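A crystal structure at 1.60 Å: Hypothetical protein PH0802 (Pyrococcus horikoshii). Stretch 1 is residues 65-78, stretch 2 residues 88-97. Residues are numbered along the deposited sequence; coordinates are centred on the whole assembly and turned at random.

Stretch 1, residues 65-78: PLKGSYELISLIGN
Stretch 2 (88-97) VHAHVSLGNE

A beta bulge interrupts the pairing of two antiparallel strands, 69-78 and 88-95. The register shifts by one residue between Leu72 and Ser74, so Ser93 O faces two successive amides. Ile73 N donates to Ser93 O at 2.9 Å; Ser74 N to Ser93 O is a weak bond of 3.4 Å. Ile73 carries the irregularity, with phi/psi -75/-40, while its neighbours Leu72 (-86/92) and Ser74 (-149/141) stay extended.

Before the bulge, Glu71 pairs with Gly95: Glu71 N to Gly95 O is 2.9 Å and Gly95 N to Glu71 O is 2.8 Å. After it, Ser93 N donates to Ser74 O at 3.0 Å. Ile76 and His91 exchange bonds, Ile76 N to His91 O at 3.2 Å and His91 N to Ile76 O at 3.0 Å. Asn78 N to His89 O and His89 N to Asn78 O are both 2.9 Å. Leu72-Leu94, Leu75-Val92 and Gly77-Ala90 are the non-hydrogen-bonded pairs. The strand axes approach to 4.3 Å, at 134° between N-to-C directions.

The serines share one face. Both have chi1 p, and Ser93 OG donates to Ser74 OG at 2.7 Å. Ser74 OG then donates to a water at 2.7 Å, and that water donates to His91 O at 3.0 Å, extending the chain back to the backbone.

Leu72, Leu75, Ala90, Val92 and Leu94 share the other face, where nonpolar groups meet at van der Waals distance. Leu72 (chi1 t, chi2 -148°) places CD2 3.5 Å from Val92 CG1 (Val92 chi1 m). Leu75 (chi1 t, chi2 139°) sets CG 4.0 Å from Ala90 CB. Two further apolar contacts reach Leu94 (m, t): Leu66 (m, t) brings CD1 to 3.7 Å from Leu94 CD1, and Tyr70 (chi1 -79°, chi2 77°) lays CD2 3.9 Å from Leu94 CB.

Gly77 and Ala90 approach to 4.0 Å between CA atoms. An ideal CB on Gly77 would clash with His89 O and Ala90 CB.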

# COMPACT_ATOMS: atom_id res chain seq x y z
N PRO A 65 -17.71 -9.92 10.61
CA PRO A 65 -17.76 -10.87 9.48
C PRO A 65 -18.53 -10.31 8.30
O PRO A 65 -19.75 -10.12 8.38
CB PRO A 65 -18.49 -12.10 10.05
CG PRO A 65 -19.34 -11.55 11.18
CD PRO A 65 -18.71 -10.24 11.66
N LEU A 66 -17.86 -10.03 7.20
CA LEU A 66 -18.53 -9.55 6.01
C LEU A 66 -18.98 -10.74 5.18
O LEU A 66 -18.48 -11.86 5.37
CB LEU A 66 -17.61 -8.60 5.23
CG LEU A 66 -17.10 -7.41 6.01
CD1 LEU A 66 -15.98 -6.61 5.29
CD2 LEU A 66 -18.24 -6.46 6.37
N LYS A 67 -19.90 -10.49 4.26
CA LYS A 67 -20.44 -11.52 3.39
C LYS A 67 -20.35 -11.15 1.92
O LYS A 67 -20.53 -9.99 1.52
CB LYS A 67 -21.88 -11.83 3.76
CG LYS A 67 -22.00 -12.33 5.21
CD LYS A 67 -22.82 -13.59 5.36
CE LYS A 67 -23.44 -13.74 6.76
NZ LYS A 67 -24.77 -13.01 6.92
N GLY A 68 -20.05 -12.16 1.11
CA GLY A 68 -19.97 -12.01 -0.32
C GLY A 68 -18.62 -11.50 -0.77
O GLY A 68 -17.65 -11.51 -0.02
N SER A 69 -18.54 -11.12 -2.03
CA SER A 69 -17.30 -10.68 -2.65
C SER A 69 -17.04 -9.21 -2.36
O SER A 69 -17.92 -8.37 -2.51
CB SER A 69 -17.35 -10.90 -4.16
OG SER A 69 -17.40 -12.29 -4.43
N TYR A 70 -15.82 -8.93 -1.92
CA TYR A 70 -15.33 -7.58 -1.75
C TYR A 70 -14.07 -7.41 -2.56
O TYR A 70 -13.16 -8.28 -2.51
CB TYR A 70 -15.05 -7.29 -0.27
CG TYR A 70 -16.26 -6.97 0.56
CD1 TYR A 70 -17.15 -7.97 0.99
CD2 TYR A 70 -16.52 -5.65 0.93
CE1 TYR A 70 -18.29 -7.63 1.77
CE2 TYR A 70 -17.63 -5.32 1.69
CZ TYR A 70 -18.51 -6.30 2.09
OH TYR A 70 -19.62 -5.96 2.85
N GLU A 71 -13.95 -6.29 -3.25
CA GLU A 71 -12.69 -5.94 -3.91
C GLU A 71 -11.61 -5.70 -2.82
O GLU A 71 -11.82 -4.94 -1.86
CB GLU A 71 -12.81 -4.73 -4.84
CG GLU A 71 -13.74 -4.95 -6.03
CD GLU A 71 -13.16 -5.85 -7.12
OE1 GLU A 71 -13.94 -6.49 -7.86
OE2 GLU A 71 -11.93 -5.92 -7.29
N LEU A 72 -10.49 -6.38 -2.97
CA LEU A 72 -9.36 -6.22 -2.06
C LEU A 72 -8.55 -5.04 -2.58
O LEU A 72 -7.73 -5.18 -3.47
CB LEU A 72 -8.54 -7.53 -2.04
CG LEU A 72 -7.66 -7.95 -0.83
CD1 LEU A 72 -6.43 -8.73 -1.21
CD2 LEU A 72 -7.51 -7.01 0.35
N ILE A 73 -8.87 -3.86 -2.06
CA ILE A 73 -8.32 -2.61 -2.55
C ILE A 73 -6.88 -2.45 -2.09
O ILE A 73 -6.01 -2.08 -2.87
CB ILE A 73 -9.18 -1.43 -2.09
CG1 ILE A 73 -10.57 -1.50 -2.74
CG2 ILE A 73 -8.46 -0.06 -2.25
CD1 ILE A 73 -11.59 -0.59 -2.11
N SER A 74 -6.63 -2.83 -0.85
CA SER A 74 -5.27 -2.84 -0.33
C SER A 74 -5.13 -3.93 0.68
O SER A 74 -6.00 -4.10 1.47
CB SER A 74 -4.89 -1.51 0.31
OG SER A 74 -5.65 -1.21 1.47
N LEU A 75 -3.87 -4.58 0.57
CA LEU A 75 -3.47 -5.45 1.61
C LEU A 75 -2.08 -4.93 1.85
O LEU A 75 -1.31 -4.79 0.91
CB LEU A 75 -3.43 -6.93 1.18
CG LEU A 75 -2.86 -7.73 2.36
CD1 LEU A 75 -3.59 -9.00 2.55
CD2 LEU A 75 -1.38 -7.88 2.28
N ILE A 76 -1.77 -4.66 3.12
CA ILE A 76 -0.45 -4.18 3.48
C ILE A 76 -0.15 -4.91 4.74
O ILE A 76 -1.00 -4.99 5.61
CB ILE A 76 -0.31 -2.66 3.71
CG1 ILE A 76 -0.62 -1.89 2.41
CG2 ILE A 76 1.08 -2.34 4.18
CD1 ILE A 76 -0.64 -0.43 2.59
N GLY A 77 1.04 -5.45 4.86
CA GLY A 77 1.37 -6.11 6.10
C GLY A 77 2.77 -6.65 6.13
O GLY A 77 3.63 -6.25 5.37
N ASN A 78 2.99 -7.60 7.04
CA ASN A 78 4.33 -8.12 7.23
C ASN A 78 4.29 -9.55 7.73
O ASN A 78 3.26 -10.04 8.20
CB ASN A 78 5.11 -7.19 8.18
CG ASN A 78 4.41 -6.97 9.49
OD1 ASN A 78 4.18 -7.93 10.23
ND2 ASN A 78 4.00 -5.71 9.76
N VAL A 88 1.84 -13.95 9.98
CA VAL A 88 1.38 -12.95 9.01
C VAL A 88 0.44 -11.96 9.70
O VAL A 88 -0.55 -12.36 10.33
CB VAL A 88 0.70 -13.61 7.81
CG1 VAL A 88 0.50 -12.58 6.70
CG2 VAL A 88 1.52 -14.79 7.31
N HIS A 89 0.76 -10.67 9.59
CA HIS A 89 -0.08 -9.61 10.14
C HIS A 89 -0.36 -8.65 9.02
O HIS A 89 0.56 -8.08 8.45
CB HIS A 89 0.59 -8.90 11.31
CG HIS A 89 -0.28 -7.92 12.01
ND1 HIS A 89 -1.63 -8.16 12.23
CD2 HIS A 89 -0.04 -6.68 12.49
CE1 HIS A 89 -2.15 -7.12 12.86
NE2 HIS A 89 -1.21 -6.22 13.04
N ALA A 90 -1.64 -8.48 8.69
CA ALA A 90 -2.02 -7.57 7.62
C ALA A 90 -3.31 -6.84 7.88
O ALA A 90 -4.17 -7.31 8.61
CB ALA A 90 -2.12 -8.30 6.30
N HIS A 91 -3.46 -5.68 7.24
CA HIS A 91 -4.70 -4.89 7.28
C HIS A 91 -5.20 -4.77 5.86
O HIS A 91 -4.42 -4.80 4.91
CB HIS A 91 -4.47 -3.48 7.83
CG HIS A 91 -4.29 -3.44 9.32
ND1 HIS A 91 -5.00 -2.58 10.13
CD2 HIS A 91 -3.53 -4.19 10.15
CE1 HIS A 91 -4.63 -2.76 11.39
NE2 HIS A 91 -3.73 -3.73 11.42
N VAL A 92 -6.52 -4.70 5.74
CA VAL A 92 -7.13 -4.65 4.39
C VAL A 92 -8.17 -3.56 4.29
O VAL A 92 -8.84 -3.23 5.27
CB VAL A 92 -7.80 -6.01 4.03
CG1 VAL A 92 -6.76 -7.08 3.79
CG2 VAL A 92 -8.82 -6.41 5.07
N SER A 93 -8.34 -3.07 3.06
CA SER A 93 -9.41 -2.16 2.72
C SER A 93 -10.15 -2.95 1.62
O SER A 93 -9.53 -3.59 0.75
CB SER A 93 -9.01 -0.76 2.28
OG SER A 93 -8.32 -0.82 1.11
N LEU A 94 -11.46 -3.00 1.81
CA LEU A 94 -12.35 -3.81 1.01
C LEU A 94 -13.50 -3.01 0.41
O LEU A 94 -14.20 -2.28 1.13
CB LEU A 94 -12.90 -4.81 1.99
CG LEU A 94 -11.91 -5.76 2.66
CD1 LEU A 94 -12.58 -6.47 3.77
CD2 LEU A 94 -11.31 -6.74 1.71
N GLY A 95 -13.70 -3.16 -0.89
CA GLY A 95 -14.73 -2.44 -1.60
C GLY A 95 -15.96 -3.26 -1.88
O GLY A 95 -15.90 -4.38 -2.41
N ASN A 96 -17.12 -2.68 -1.59
CA ASN A 96 -18.38 -3.36 -1.85
C ASN A 96 -18.92 -2.96 -3.22
O ASN A 96 -18.26 -2.25 -3.98
CB ASN A 96 -19.39 -3.23 -0.69
CG ASN A 96 -20.31 -1.99 -0.73
OD1 ASN A 96 -21.26 -1.92 0.10
ND2 ASN A 96 -20.07 -1.05 -1.60
N GLU A 97 -20.07 -3.55 -3.55
CA GLU A 97 -20.62 -3.40 -4.89
C GLU A 97 -21.04 -1.99 -5.28
O GLU A 97 -21.25 -1.70 -6.44
CB GLU A 97 -21.82 -4.36 -5.04
CG GLU A 97 -23.02 -3.92 -4.19
CD GLU A 97 -24.17 -4.94 -4.12
OE1 GLU A 97 -25.15 -4.79 -4.89
OE2 GLU A 97 -24.09 -5.86 -3.28
O HOH W 1 -4.21 -2.18 3.56